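Local coordinates for protein fervidolysin (Fervidobacterium pennivorans, PDB 1R6V) that degrades keratin into peptides as a calcium-binding, subtilisin-like serine protease, allowing its bacterium to grow on native feathers, at residues A[413-418]-A[428-433]; A[77-82]-A[522-527]; A[448-453]-A[488-493]. The protein carries 1 engineered substitution. All coordinates share one frame; numbering follows the deposited sequence.

Contact 1: residues A[413-418]-A[428-433]; sequences TAFDFN and YGLVKL
Leu430 O takes the amide hydrogen of Phe415 at 2.8 Å from Phe415 N, on a lone pair in the carbonyl plane, and CA of Ala414 closes on the same oxygen in a CA-H...O contact. The return bond runs from Leu430 N to Phe415 O, 2.9 Å, and that oxygen is also approached by Gly429 CA at 3.3 Å. Phe415 and Leu430 thus make a single antiparallel bridge of the hydrogen-bonded kind between two loop segments. Gly429 has backbone angles at which a CB would jam against the carbonyl before it, and that CB would also run into Phe415 O. The Phe417 ring, with CG set between its backbone N and carbonyl carbon (chi1 59°), comes in beside the bridge: Leu430 N lies in its plane at the edge, 3.8 Å from CE2 of Phe417, and CD2 touches Leu430 CB. On the other side of the bridge Lys432 packs its aliphatic chain on 413-418, CB near Thr413 O and CE 4.0 Å from Phe415 CB, while NZ bonds to Ala140 O. A water joins Thr413 OG1, itself bonded to Leu409 O, to Lys432 N, the N-cap residue of helix 433-438. Backbone bonds therefore close the loop between helices 403-413 and 433-438 of the subtilisin-like domain, and the side chains add mainly apolar packing around them.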
ATOM      1  N   THR A 413     -22.532  13.210  -7.647  1.00 13.95           N
ATOM      2  CA  THR A 413     -23.847  12.799  -8.134  1.00 14.89           C
ATOM      3  C   THR A 413     -24.494  11.649  -7.381  1.00 16.22           C
ATOM      4  O   THR A 413     -25.587  11.190  -7.752  1.00 16.67           O
ATOM      5  CB  THR A 413     -23.799  12.432  -9.646  1.00 12.54           C
ATOM      6  OG1 THR A 413     -22.828  11.395  -9.871  1.00 14.30           O
ATOM      7  CG2 THR A 413     -23.431  13.648 -10.479  1.00 14.81           C
ATOM      8  N   ALA A 414     -23.836  11.192  -6.318  1.00 15.95           N
ATOM      9  CA  ALA A 414     -24.367  10.084  -5.527  1.00 14.28           C
ATOM     10  C   ALA A 414     -25.653  10.492  -4.836  1.00 17.04           C
ATOM     11  O   ALA A 414     -25.838  11.651  -4.489  1.00 17.84           O
ATOM     12  CB  ALA A 414     -23.345   9.629  -4.482  1.00 13.75           C
ATOM     13  N   PHE A 415     -26.536   9.523  -4.642  1.00 17.09           N
ATOM     14  CA  PHE A 415     -27.801   9.769  -3.978  1.00 19.88           C
ATOM     15  C   PHE A 415     -27.552   9.679  -2.489  1.00 21.80           C
ATOM     16  O   PHE A 415     -27.105   8.647  -1.973  1.00 18.62           O
ATOM     17  CB  PHE A 415     -28.823   8.727  -4.404  1.00 20.79           C
ATOM     18  CG  PHE A 415     -30.125   8.837  -3.683  1.00 25.47           C
ATOM     19  CD1 PHE A 415     -30.653   7.742  -3.016  1.00 26.34           C
ATOM     20  CD2 PHE A 415     -30.805  10.047  -3.642  1.00 26.64           C
ATOM     21  CE1 PHE A 415     -31.851   7.850  -2.312  1.00 29.47           C
ATOM     22  CE2 PHE A 415     -32.003  10.172  -2.940  1.00 28.03           C
ATOM     23  CZ  PHE A 415     -32.525   9.071  -2.272  1.00 28.43           C
ATOM     24  N   ASP A 416     -27.829  10.779  -1.799  1.00 23.79           N
ATOM     25  CA  ASP A 416     -27.631  10.851  -0.364  1.00 25.42           C
ATOM     26  C   ASP A 416     -28.881  10.284   0.301  1.00 27.01           C
ATOM     27  O   ASP A 416     -29.766  11.033   0.707  1.00 25.98           O
ATOM     28  CB  ASP A 416     -27.425  12.317   0.028  1.00 29.73           C
ATOM     29  CG  ASP A 416     -27.321  12.513   1.515  1.00 30.00           C
ATOM     30  OD1 ASP A 416     -27.479  13.666   1.962  1.00 31.97           O
ATOM     31  OD2 ASP A 416     -27.084  11.521   2.235  1.00 34.24           O
ATOM     32  N   PHE A 417     -28.955   8.962   0.411  1.00 25.59           N
ATOM     33  CA  PHE A 417     -30.119   8.324   0.998  1.00 26.83           C
ATOM     34  C   PHE A 417     -30.272   8.564   2.497  1.00 28.79           C
ATOM     35  O   PHE A 417     -31.394   8.564   3.012  1.00 28.85           O
ATOM     36  CB  PHE A 417     -30.114   6.821   0.673  1.00 26.25           C
ATOM     37  CG  PHE A 417     -28.894   6.089   1.157  1.00 24.31           C
ATOM     38  CD1 PHE A 417     -28.836   5.581   2.446  1.00 23.80           C
ATOM     39  CD2 PHE A 417     -27.799   5.900   0.310  1.00 24.26           C
ATOM     40  CE1 PHE A 417     -27.709   4.896   2.894  1.00 24.08           C
ATOM     41  CE2 PHE A 417     -26.670   5.219   0.745  1.00 22.12           C
ATOM     42  CZ  PHE A 417     -26.618   4.715   2.036  1.00 23.84           C
ATOM     43  N   ASN A 418     -29.161   8.781   3.195  1.00 29.25           N
ATOM     44  CA  ASN A 418     -29.211   9.043   4.629  1.00 32.64           C
ATOM     45  C   ASN A 418     -29.608  10.484   4.949  1.00 33.79           C
ATOM     46  O   ASN A 418     -30.132  10.760   6.030  1.00 33.84           O
ATOM     47  CB  ASN A 418     -27.869   8.739   5.290  1.00 34.05           C
ATOM     48  CG  ASN A 418     -27.677   7.266   5.547  1.00 36.97           C
ATOM     49  OD1 ASN A 418     -28.635   6.550   5.857  1.00 39.23           O
ATOM     50  ND2 ASN A 418     -26.439   6.803   5.439  1.00 37.79           N
ATOM     51  N   TYR A 428     -20.352   9.398   0.120  1.00 17.99           N
ATOM     52  CA  TYR A 428     -21.357  10.365  -0.310  1.00 18.13           C
ATOM     53  C   TYR A 428     -22.712   9.783  -0.709  1.00 18.30           C
ATOM     54  O   TYR A 428     -23.611  10.524  -1.102  1.00 18.00           O
ATOM     55  CB  TYR A 428     -20.788  11.233  -1.439  1.00 19.23           C
ATOM     56  CG  TYR A 428     -19.555  11.996  -0.998  1.00 19.54           C
ATOM     57  CD1 TYR A 428     -18.292  11.427  -1.101  1.00 20.10           C
ATOM     58  CD2 TYR A 428     -19.657  13.264  -0.421  1.00 20.11           C
ATOM     59  CE1 TYR A 428     -17.157  12.096  -0.643  1.00 21.67           C
ATOM     60  CE2 TYR A 428     -18.525  13.940   0.045  1.00 22.07           C
ATOM     61  CZ  TYR A 428     -17.279  13.349  -0.069  1.00 23.19           C
ATOM     62  OH  TYR A 428     -16.155  13.994   0.397  1.00 22.41           O
ATOM     63  N   GLY A 429     -22.856   8.463  -0.611  1.00 17.77           N
ATOM     64  CA  GLY A 429     -24.125   7.831  -0.937  1.00 17.15           C
ATOM     65  C   GLY A 429     -24.088   6.771  -2.017  1.00 15.49           C
ATOM     66  O   GLY A 429     -23.027   6.257  -2.360  1.00 15.04           O
ATOM     67  N   LEU A 430     -25.265   6.448  -2.539  1.00 14.61           N
ATOM     68  CA  LEU A 430     -25.439   5.455  -3.588  1.00 14.53           C
ATOM     69  C   LEU A 430     -24.950   5.977  -4.935  1.00 14.65           C
ATOM     70  O   LEU A 430     -25.369   7.044  -5.385  1.00 13.79           O
ATOM     71  CB  LEU A 430     -26.918   5.097  -3.707  1.00 15.02           C
ATOM     72  CG  LEU A 430     -27.356   4.292  -4.930  1.00 13.80           C
ATOM     73  CD1 LEU A 430     -26.730   2.879  -4.875  1.00 14.39           C
ATOM     74  CD2 LEU A 430     -28.893   4.195  -4.955  1.00 15.48           C
ATOM     75  N   VAL A 431     -24.078   5.217  -5.598  1.00 14.46           N
ATOM     76  CA  VAL A 431     -23.587   5.645  -6.905  1.00 13.25           C
ATOM     77  C   VAL A 431     -24.775   5.693  -7.884  1.00 14.47           C
ATOM     78  O   VAL A 431     -25.631   4.808  -7.891  1.00 13.12           O
ATOM     79  CB  VAL A 431     -22.479   4.667  -7.430  1.00 13.11           C
ATOM     80  CG1 VAL A 431     -23.079   3.298  -7.737  1.00 14.27           C
ATOM     81  CG2 VAL A 431     -21.795   5.257  -8.670  1.00 14.23           C
ATOM     82  N   LYS A 432     -24.823   6.738  -8.707  1.00 15.18           N
ATOM     83  CA  LYS A 432     -25.893   6.911  -9.676  1.00 15.96           C
ATOM     84  C   LYS A 432     -25.325   7.140 -11.071  1.00 15.12           C
ATOM     85  O   LYS A 432     -24.794   8.215 -11.376  1.00 15.55           O
ATOM     86  CB  LYS A 432     -26.780   8.089  -9.265  1.00 17.12           C
ATOM     87  CG  LYS A 432     -27.726   7.757  -8.115  1.00 19.90           C
ATOM     88  CD  LYS A 432     -28.802   6.824  -8.629  1.00 21.46           C
ATOM     89  CE  LYS A 432     -29.923   6.670  -7.637  1.00 26.32           C
ATOM     90  NZ  LYS A 432     -30.934   5.731  -8.184  1.00 24.99           N
ATOM     91  N   LEU A 433     -25.446   6.120 -11.910  1.00 14.32           N
ATOM     92  CA  LEU A 433     -24.933   6.188 -13.277  1.00 16.41           C
ATOM     93  C   LEU A 433     -25.673   7.242 -14.089  1.00 16.18           C
ATOM     94  O   LEU A 433     -25.060   7.993 -14.851  1.00 16.58           O
ATOM     95  CB  LEU A 433     -25.089   4.833 -13.983  1.00 16.39           C
ATOM     96  CG  LEU A 433     -24.116   4.402 -15.095  1.00 24.53           C
ATOM     97  CD1 LEU A 433     -24.836   3.436 -16.016  1.00 20.38           C
ATOM     98  CD2 LEU A 433     -23.569   5.576 -15.867  1.00 22.76           C
TER
HETATM   99  O   HOH W   1     -22.896   8.874  -8.642  1.00 15.06           O

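Contact 2: residues A[77-82]-A[522-527]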
ATOM      1  N   ALA A  77      17.904 -12.200   5.676  1.00 16.01           N
ATOM      2  CA  ALA A  77      18.309 -11.434   4.495  1.00 15.72           C
ATOM      3  C   ALA A  77      18.535  -9.979   4.908  1.00 15.77           C
ATOM      4  O   ALA A  77      19.469  -9.319   4.447  1.00 15.51           O
ATOM      5  CB  ALA A  77      17.222 -11.515   3.390  1.00 14.09           C
ATOM      6  N   TYR A  78      17.661  -9.465   5.766  1.00 17.20           N
ATOM      7  CA  TYR A  78      17.838  -8.098   6.245  1.00 18.02           C
ATOM      8  C   TYR A  78      19.205  -7.994   6.954  1.00 18.70           C
ATOM      9  O   TYR A  78      19.927  -7.019   6.777  1.00 18.37           O
ATOM     10  CB  TYR A  78      16.746  -7.730   7.248  1.00 17.10           C
ATOM     11  CG  TYR A  78      15.420  -7.292   6.671  1.00 15.92           C
ATOM     12  CD1 TYR A  78      15.055  -7.598   5.355  1.00 15.16           C
ATOM     13  CD2 TYR A  78      14.522  -6.580   7.457  1.00 14.80           C
ATOM     14  CE1 TYR A  78      13.807  -7.189   4.837  1.00 15.15           C
ATOM     15  CE2 TYR A  78      13.280  -6.172   6.958  1.00 15.37           C
ATOM     16  CZ  TYR A  78      12.928  -6.474   5.649  1.00 12.42           C
ATOM     17  OH  TYR A  78      11.698  -6.038   5.155  1.00 12.20           O
ATOM     18  N   ASP A  79      19.552  -8.995   7.755  1.00 20.10           N
ATOM     19  CA  ASP A  79      20.832  -8.947   8.460  1.00 21.16           C
ATOM     20  C   ASP A  79      22.010  -8.895   7.501  1.00 22.11           C
ATOM     21  O   ASP A  79      23.021  -8.261   7.795  1.00 22.41           O
ATOM     22  CB  ASP A  79      20.995 -10.147   9.400  1.00 21.09           C
ATOM     23  CG  ASP A  79      20.066 -10.083  10.603  1.00 23.18           C
ATOM     24  OD1 ASP A  79      19.735  -8.965  11.063  1.00 21.86           O
ATOM     25  OD2 ASP A  79      19.678 -11.155  11.106  1.00 23.32           O
ATOM     26  N   LYS A  80      21.888  -9.565   6.356  1.00 22.04           N
ATOM     27  CA  LYS A  80      22.958  -9.574   5.357  1.00 22.09           C
ATOM     28  C   LYS A  80      23.033  -8.284   4.547  1.00 22.41           C
ATOM     29  O   LYS A  80      24.057  -7.984   3.940  1.00 22.34           O
ATOM     30  CB  LYS A  80      22.755 -10.727   4.371  1.00 25.45           C
ATOM     31  CG  LYS A  80      23.039 -12.108   4.928  1.00 29.23           C
ATOM     32  CD  LYS A  80      24.527 -12.387   4.917  1.00 32.75           C
ATOM     33  CE  LYS A  80      24.804 -13.839   5.248  1.00 36.07           C
ATOM     34  NZ  LYS A  80      26.208 -14.218   4.918  1.00 39.11           N
ATOM     35  N   ILE A  81      21.937  -7.531   4.539  1.00 18.25           N
ATOM     36  CA  ILE A  81      21.828  -6.308   3.761  1.00 18.27           C
ATOM     37  C   ILE A  81      22.049  -5.012   4.535  1.00 16.69           C
ATOM     38  O   ILE A  81      22.641  -4.070   4.013  1.00 17.76           O
ATOM     39  CB  ILE A  81      20.410  -6.211   3.118  1.00 17.59           C
ATOM     40  CG1 ILE A  81      20.144  -7.425   2.216  1.00 19.49           C
ATOM     41  CG2 ILE A  81      20.287  -4.912   2.312  1.00 20.00           C
ATOM     42  CD1 ILE A  81      18.679  -7.541   1.753  1.00 13.21           C
ATOM     43  N   LYS A  82      21.581  -4.996   5.779  1.00 17.19           N
ATOM     44  CA  LYS A  82      21.627  -3.804   6.624  1.00 18.66           C
ATOM     45  C   LYS A  82      22.951  -3.104   6.812  1.00 20.16           C
ATOM     46  O   LYS A  82      22.979  -1.902   7.084  1.00 18.39           O
ATOM     47  CB  LYS A  82      21.024  -4.113   7.991  1.00 17.72           C
ATOM     48  CG  LYS A  82      21.927  -4.868   8.944  1.00 18.58           C
ATOM     49  CD  LYS A  82      21.120  -5.407  10.111  1.00 17.46           C
ATOM     50  CE  LYS A  82      22.016  -6.161  11.081  1.00 18.43           C
ATOM     51  NZ  LYS A  82      21.248  -6.933  12.095  1.00 21.28           N
ATOM     52  N   GLY A 522      17.162  -4.908  15.890  1.00 28.65           N
ATOM     53  CA  GLY A 522      17.837  -5.653  14.846  1.00 25.47           C
ATOM     54  C   GLY A 522      18.615  -4.709  13.955  1.00 22.81           C
ATOM     55  O   GLY A 522      19.541  -5.115  13.250  1.00 23.87           O
ATOM     56  N   GLY A 523      18.250  -3.434  14.011  1.00 20.99           N
ATOM     57  CA  GLY A 523      18.900  -2.440  13.176  1.00 19.40           C
ATOM     58  C   GLY A 523      18.207  -2.389  11.818  1.00 18.66           C
ATOM     59  O   GLY A 523      18.844  -2.166  10.788  1.00 17.99           O
ATOM     60  N   TYR A 524      16.892  -2.590  11.810  1.00 18.25           N
ATOM     61  CA  TYR A 524      16.138  -2.580  10.547  1.00 17.44           C
ATOM     62  C   TYR A 524      15.382  -1.273  10.298  1.00 18.61           C
ATOM     63  O   TYR A 524      15.249  -0.824   9.155  1.00 19.54           O
ATOM     64  CB  TYR A 524      15.136  -3.730  10.524  1.00 18.34           C
ATOM     65  CG  TYR A 524      15.724  -5.064  10.917  1.00 19.39           C
ATOM     66  CD1 TYR A 524      16.900  -5.531  10.335  1.00 21.87           C
ATOM     67  CD2 TYR A 524      15.108  -5.848  11.887  1.00 22.03           C
ATOM     68  CE1 TYR A 524      17.453  -6.755  10.722  1.00 22.65           C
ATOM     69  CE2 TYR A 524      15.645  -7.068  12.279  1.00 23.48           C
ATOM     70  CZ  TYR A 524      16.817  -7.515  11.696  1.00 24.75           C
ATOM     71  OH  TYR A 524      17.349  -8.721  12.101  1.00 25.89           O
ATOM     72  N   ALA A 525      14.867  -0.680  11.366  1.00 18.55           N
ATOM     73  CA  ALA A 525      14.122   0.571  11.258  1.00 17.99           C
ATOM     74  C   ALA A 525      15.060   1.742  11.010  1.00 17.73           C
ATOM     75  O   ALA A 525      16.265   1.639  11.200  1.00 17.66           O
ATOM     76  CB  ALA A 525      13.306   0.809  12.526  1.00 17.56           C
ATOM     77  N   ILE A 526      14.505   2.863  10.572  1.00 16.23           N
ATOM     78  CA  ILE A 526      15.320   4.034  10.316  1.00 17.04           C
ATOM     79  C   ILE A 526      15.824   4.592  11.642  1.00 17.10           C
ATOM     80  O   ILE A 526      16.986   4.974  11.760  1.00 18.34           O
ATOM     81  CB  ILE A 526      14.507   5.118   9.621  1.00 14.66           C
ATOM     82  CG1 ILE A 526      14.153   4.667   8.199  1.00 16.40           C
ATOM     83  CG2 ILE A 526      15.282   6.419   9.611  1.00 16.50           C
ATOM     84  CD1 ILE A 526      15.366   4.402   7.310  1.00 16.50           C
ATOM     85  N   ALA A 527      14.921   4.652  12.617  1.00 17.78           N
ATOM     86  CA  ALA A 527      15.232   5.162  13.945  1.00 19.22           C
ATOM     87  C   ALA A 527      15.102   4.012  14.925  1.00 20.54           C
ATOM     88  O   ALA A 527      14.218   3.165  14.787  1.00 22.08           O
ATOM     89  CB  ALA A 527      14.255   6.281  14.321  1.00 21.13           C
TER
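This is a buried interface between domains, where the C-terminal end of propeptide helix 74-81 meets a loop of the Ig-like beta-sandwich domain, between strands 496-505 and 535-543. Its centre is Asp79 OD1, which accepts two bonds across opposite faces of the carboxylate plane. Tyr524 OH donates from the syn side at 2.6 Å from Asp79 OD1, and Lys82 NZ makes a salt bridge of 2.7 Å to that oxygen from above the plane. The lysine also gives a bond to Gly522 O, 2.7 Å from NZ and in the carbonyl plane; its chain, extended beyond CG, passes Tyr524 CE1 with CD. Asp79 and Lys82 stand three residues apart, so both charges face the loop. Beside them the two tyrosines form a T-shaped (edge-to-face) pair, the edge of Tyr78 directed at the face of Tyr524, with centroids 5.6 Å apart and planes at 67°. Tyr78 CB, next to its own ring, reaches Tyr524 CE1 at 3.7 Å. A CB on Gly523 would jam against Gly522 O, while Gly523 O is buried without a polar partner in the model. Lys75 adds a second bond to Tyr524 OH, and Asp509 holds the loop through the amides of Gly522 and Tyr524.

Contact 3: residues A[448-453]-A[488-493]; sequences EEFQVV and ARFPHI
Arg489 runs beside Gln451, pointing the same way, to a salt bridge with Glu449 on the paired strand. Its CB lies 4.1 Å from Glu449 OE1, and CG and CD pass the amide nitrogen NE2 of Gln451. The chain bends at chi3 (74°), which swings NE toward Glu449, and NE and NH2 both turn to one oxygen: a side-on grip in which NH2 meets Glu449 OE2 at 2.7 Å on its syn lone pair and NE meets it at 3.1 Å from above the carboxylate plane. OE2 lies near the guanidinium plane, although the two flat groups stand 76° apart. An alanine here would probably leave the Glu449 carboxylate without its cationic mate and remove the aliphatic cover from Gln451 NE2.

Beneath these polar chains the strands pair antiparallel. Phe450 with Phe490 and Val452 with Ala488 are hydrogen-bonded pairs, alternating with the non-hydrogen-bonded pairs Glu449 with Pro491 and Gln451 with Arg489. On the face opposite Arg489, the Phe450 and Phe490 side chains lie side by side, CD2 of Phe450 4.1 Å from CD1 of Phe490; Val452 CG2 touches Phe490 CE1, and Ile493 CD1 reaches Phe450 CB. Where the chain turns a corner, His492 N bonds to Glu448 O at 2.9 Å, and Glu448 CA sits over the imidazole face in a CH-pi contact.

Strand 446-455 is the middle of this three-stranded sheet, between 487-494 and 549-553. The Phe450 face packs on Met470 and Val468 of strand 466-471 across the Ig-like sandwich. On the other face Pro491 rests on helix 275-286 of the catalytic domain, whose Lys278 bonds to Arg489 O, while His492 reaches Trp404 and Arg407 of helix 403-413.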
ATOM      1  N   GLU A 448      -4.188  16.350  -9.374  1.00 15.16           N
ATOM      2  CA  GLU A 448      -3.521  15.189  -9.939  1.00 17.01           C
ATOM      3  C   GLU A 448      -2.541  14.605  -8.937  1.00 15.32           C
ATOM      4  O   GLU A 448      -2.397  13.386  -8.837  1.00 14.22           O
ATOM      5  CB  GLU A 448      -2.795  15.576 -11.230  1.00 19.39           C
ATOM      6  CG  GLU A 448      -3.761  15.755 -12.379  1.00 26.52           C
ATOM      7  CD  GLU A 448      -3.106  16.311 -13.619  1.00 30.57           C
ATOM      8  OE1 GLU A 448      -2.033  15.803 -14.004  1.00 31.79           O
ATOM      9  OE2 GLU A 448      -3.680  17.251 -14.213  1.00 34.47           O
ATOM     10  N   GLU A 449      -1.879  15.483  -8.192  1.00 15.63           N
ATOM     11  CA  GLU A 449      -0.922  15.041  -7.196  1.00 16.91           C
ATOM     12  C   GLU A 449      -0.574  16.093  -6.158  1.00 16.38           C
ATOM     13  O   GLU A 449      -0.361  17.264  -6.477  1.00 16.55           O
ATOM     14  CB  GLU A 449       0.379  14.565  -7.856  1.00 20.67           C
ATOM     15  CG  GLU A 449       1.404  14.065  -6.833  1.00 26.45           C
ATOM     16  CD  GLU A 449       2.303  12.974  -7.383  1.00 31.27           C
ATOM     17  OE1 GLU A 449       1.840  11.818  -7.506  1.00 35.02           O
ATOM     18  OE2 GLU A 449       3.465  13.278  -7.705  1.00 32.98           O
ATOM     19  N   PHE A 450      -0.541  15.655  -4.905  1.00 15.39           N
ATOM     20  CA  PHE A 450      -0.142  16.504  -3.787  1.00 13.87           C
ATOM     21  C   PHE A 450       1.006  15.736  -3.137  1.00 14.69           C
ATOM     22  O   PHE A 450       0.924  14.519  -2.997  1.00 13.07           O
ATOM     23  CB  PHE A 450      -1.281  16.660  -2.771  1.00 13.90           C
ATOM     24  CG  PHE A 450      -0.878  17.404  -1.537  1.00 13.21           C
ATOM     25  CD1 PHE A 450      -0.500  18.746  -1.611  1.00 12.85           C
ATOM     26  CD2 PHE A 450      -0.829  16.751  -0.302  1.00 13.87           C
ATOM     27  CE1 PHE A 450      -0.073  19.429  -0.472  1.00 14.64           C
ATOM     28  CE2 PHE A 450      -0.406  17.415   0.845  1.00 14.34           C
ATOM     29  CZ  PHE A 450      -0.025  18.758   0.767  1.00 15.28           C
ATOM     30  N   GLN A 451       2.078  16.423  -2.765  1.00 14.18           N
ATOM     31  CA  GLN A 451       3.189  15.722  -2.112  1.00 17.41           C
ATOM     32  C   GLN A 451       3.585  16.400  -0.823  1.00 16.85           C
ATOM     33  O   GLN A 451       3.459  17.617  -0.688  1.00 16.36           O
ATOM     34  CB  GLN A 451       4.422  15.681  -3.012  1.00 20.10           C
ATOM     35  CG  GLN A 451       4.270  14.869  -4.286  1.00 25.54           C
ATOM     36  CD  GLN A 451       5.581  14.735  -5.043  1.00 27.70           C
ATOM     37  OE1 GLN A 451       6.455  15.599  -4.949  1.00 31.22           O
ATOM     38  NE2 GLN A 451       5.721  13.654  -5.806  1.00 31.90           N
ATOM     39  N   VAL A 452       4.042  15.603   0.140  1.00 16.31           N
ATOM     40  CA  VAL A 452       4.550  16.139   1.393  1.00 16.12           C
ATOM     41  C   VAL A 452       5.996  15.640   1.367  1.00 16.88           C
ATOM     42  O   VAL A 452       6.244  14.442   1.234  1.00 17.19           O
ATOM     43  CB  VAL A 452       3.789  15.609   2.644  1.00 17.43           C
ATOM     44  CG1 VAL A 452       4.456  16.143   3.923  1.00 17.26           C
ATOM     45  CG2 VAL A 452       2.321  16.091   2.611  1.00 17.00           C
ATOM     46  N   VAL A 453       6.937  16.573   1.430  1.00 16.69           N
ATOM     47  CA  VAL A 453       8.359  16.247   1.394  1.00 17.68           C
ATOM     48  C   VAL A 453       8.963  16.581   2.751  1.00 18.14           C
ATOM     49  O   VAL A 453       8.996  17.746   3.138  1.00 18.17           O
ATOM     50  CB  VAL A 453       9.093  17.074   0.317  1.00 19.32           C
ATOM     51  CG1 VAL A 453      10.525  16.572   0.161  1.00 20.99           C
ATOM     52  CG2 VAL A 453       8.348  16.989  -1.021  1.00 20.49           C
ATOM     53  N   ALA A 488       6.094  11.756   0.382  1.00 14.67           N
ATOM     54  CA  ALA A 488       4.874  10.977   0.569  1.00 15.32           C
ATOM     55  C   ALA A 488       4.005  11.571  -0.538  1.00 15.92           C
ATOM     56  O   ALA A 488       3.754  12.781  -0.550  1.00 16.44           O
ATOM     57  CB  ALA A 488       4.249  11.239   1.943  1.00 15.90           C
ATOM     58  N   ARG A 489       3.571  10.728  -1.470  1.00 15.60           N
ATOM     59  CA  ARG A 489       2.787  11.179  -2.614  1.00 16.18           C
ATOM     60  C   ARG A 489       1.327  10.837  -2.469  1.00 14.70           C
ATOM     61  O   ARG A 489       0.981   9.719  -2.084  1.00 13.91           O
ATOM     62  CB  ARG A 489       3.293  10.529  -3.912  1.00 19.20           C
ATOM     63  CG  ARG A 489       4.787  10.624  -4.149  1.00 26.12           C
ATOM     64  CD  ARG A 489       5.167   9.911  -5.449  1.00 31.61           C
ATOM     65  NE  ARG A 489       4.764  10.674  -6.630  1.00 37.71           N
ATOM     66  CZ  ARG A 489       5.165  10.414  -7.873  1.00 40.35           C
ATOM     67  NH1 ARG A 489       5.990   9.399  -8.118  1.00 41.84           N
ATOM     68  NH2 ARG A 489       4.753  11.180  -8.877  1.00 41.02           N
ATOM     69  N   PHE A 490       0.474  11.800  -2.817  1.00 12.83           N
ATOM     70  CA  PHE A 490      -0.973  11.625  -2.737  1.00 13.57           C
ATOM     71  C   PHE A 490      -1.596  11.911  -4.101  1.00 12.53           C
ATOM     72  O   PHE A 490      -1.966  13.042  -4.379  1.00 11.91           O
ATOM     73  CB  PHE A 490      -1.554  12.597  -1.700  1.00 12.63           C
ATOM     74  CG  PHE A 490      -1.082  12.324  -0.297  1.00 12.74           C
ATOM     75  CD1 PHE A 490       0.137  12.818   0.155  1.00 11.48           C
ATOM     76  CD2 PHE A 490      -1.851  11.546   0.556  1.00 13.27           C
ATOM     77  CE1 PHE A 490       0.588  12.537   1.447  1.00 12.95           C
ATOM     78  CE2 PHE A 490      -1.413  11.257   1.848  1.00 13.72           C
ATOM     79  CZ  PHE A 490      -0.192  11.754   2.292  1.00 11.45           C
ATOM     80  N   PRO A 491      -1.756  10.884  -4.946  1.00 11.76           N
ATOM     81  CA  PRO A 491      -2.344  11.125  -6.265  1.00 12.93           C
ATOM     82  C   PRO A 491      -3.854  11.184  -6.307  1.00 12.86           C
ATOM     83  O   PRO A 491      -4.546  10.451  -5.597  1.00 11.38           O
ATOM     84  CB  PRO A 491      -1.807   9.972  -7.109  1.00 15.17           C
ATOM     85  CG  PRO A 491      -1.651   8.859  -6.114  1.00 18.87           C
ATOM     86  CD  PRO A 491      -1.216   9.516  -4.827  1.00 12.93           C
ATOM     87  N   HIS A 492      -4.347  12.088  -7.143  1.00 11.83           N
ATOM     88  CA  HIS A 492      -5.773  12.212  -7.375  1.00 10.71           C
ATOM     89  C   HIS A 492      -6.647  12.302  -6.143  1.00 10.70           C
ATOM     90  O   HIS A 492      -7.719  11.726  -6.108  1.00 12.32           O
ATOM     91  CB  HIS A 492      -6.190  11.046  -8.268  1.00 12.14           C
ATOM     92  CG  HIS A 492      -5.497  11.070  -9.590  1.00 12.60           C
ATOM     93  ND1 HIS A 492      -5.914  11.883 -10.622  1.00 13.57           N
ATOM     94  CD2 HIS A 492      -4.335  10.508  -9.999  1.00 15.37           C
ATOM     95  CE1 HIS A 492      -5.032  11.831 -11.604  1.00 15.47           C
ATOM     96  NE2 HIS A 492      -4.064  11.006 -11.250  1.00 15.11           N
ATOM     97  N   ILE A 493      -6.190  13.064  -5.155  1.00 11.35           N
ATOM     98  CA  ILE A 493      -6.951  13.268  -3.938  1.00 11.85           C
ATOM     99  C   ILE A 493      -7.765  14.566  -4.068  1.00 12.85           C
ATOM    100  O   ILE A 493      -7.572  15.354  -4.998  1.00 12.95           O
ATOM    101  CB  ILE A 493      -6.042  13.391  -2.674  1.00 10.87           C
ATOM    102  CG1 ILE A 493      -5.118  14.610  -2.778  1.00 12.67           C
ATOM    103  CG2 ILE A 493      -5.214  12.105  -2.499  1.00 11.91           C
ATOM    104  CD1 ILE A 493      -4.497  15.008  -1.416  1.00 12.87           C
TER

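Overall arrangement
From the N terminus, the chain first lays down the propeptide, and its helix 74-81 opens contact 2, which closes only at 522-527, some 440 residues later. Both other contacts fall within that span. Contact 1 comes first, a short local closure between helices 403-413 and 433-438 late in the catalytic domain. Contact 3 follows in series, opening at 448-453 after contact 1 has closed and pairing two strands of the Ig-like sandwich across a 34-residue excursion. Contact 2 thus ties propeptide to sandwich, whereas contacts 1 and 3 each work within one domain. Contacts 1 and 2 lie on opposite sides of the chain's centre, about 48 Å apart between centres.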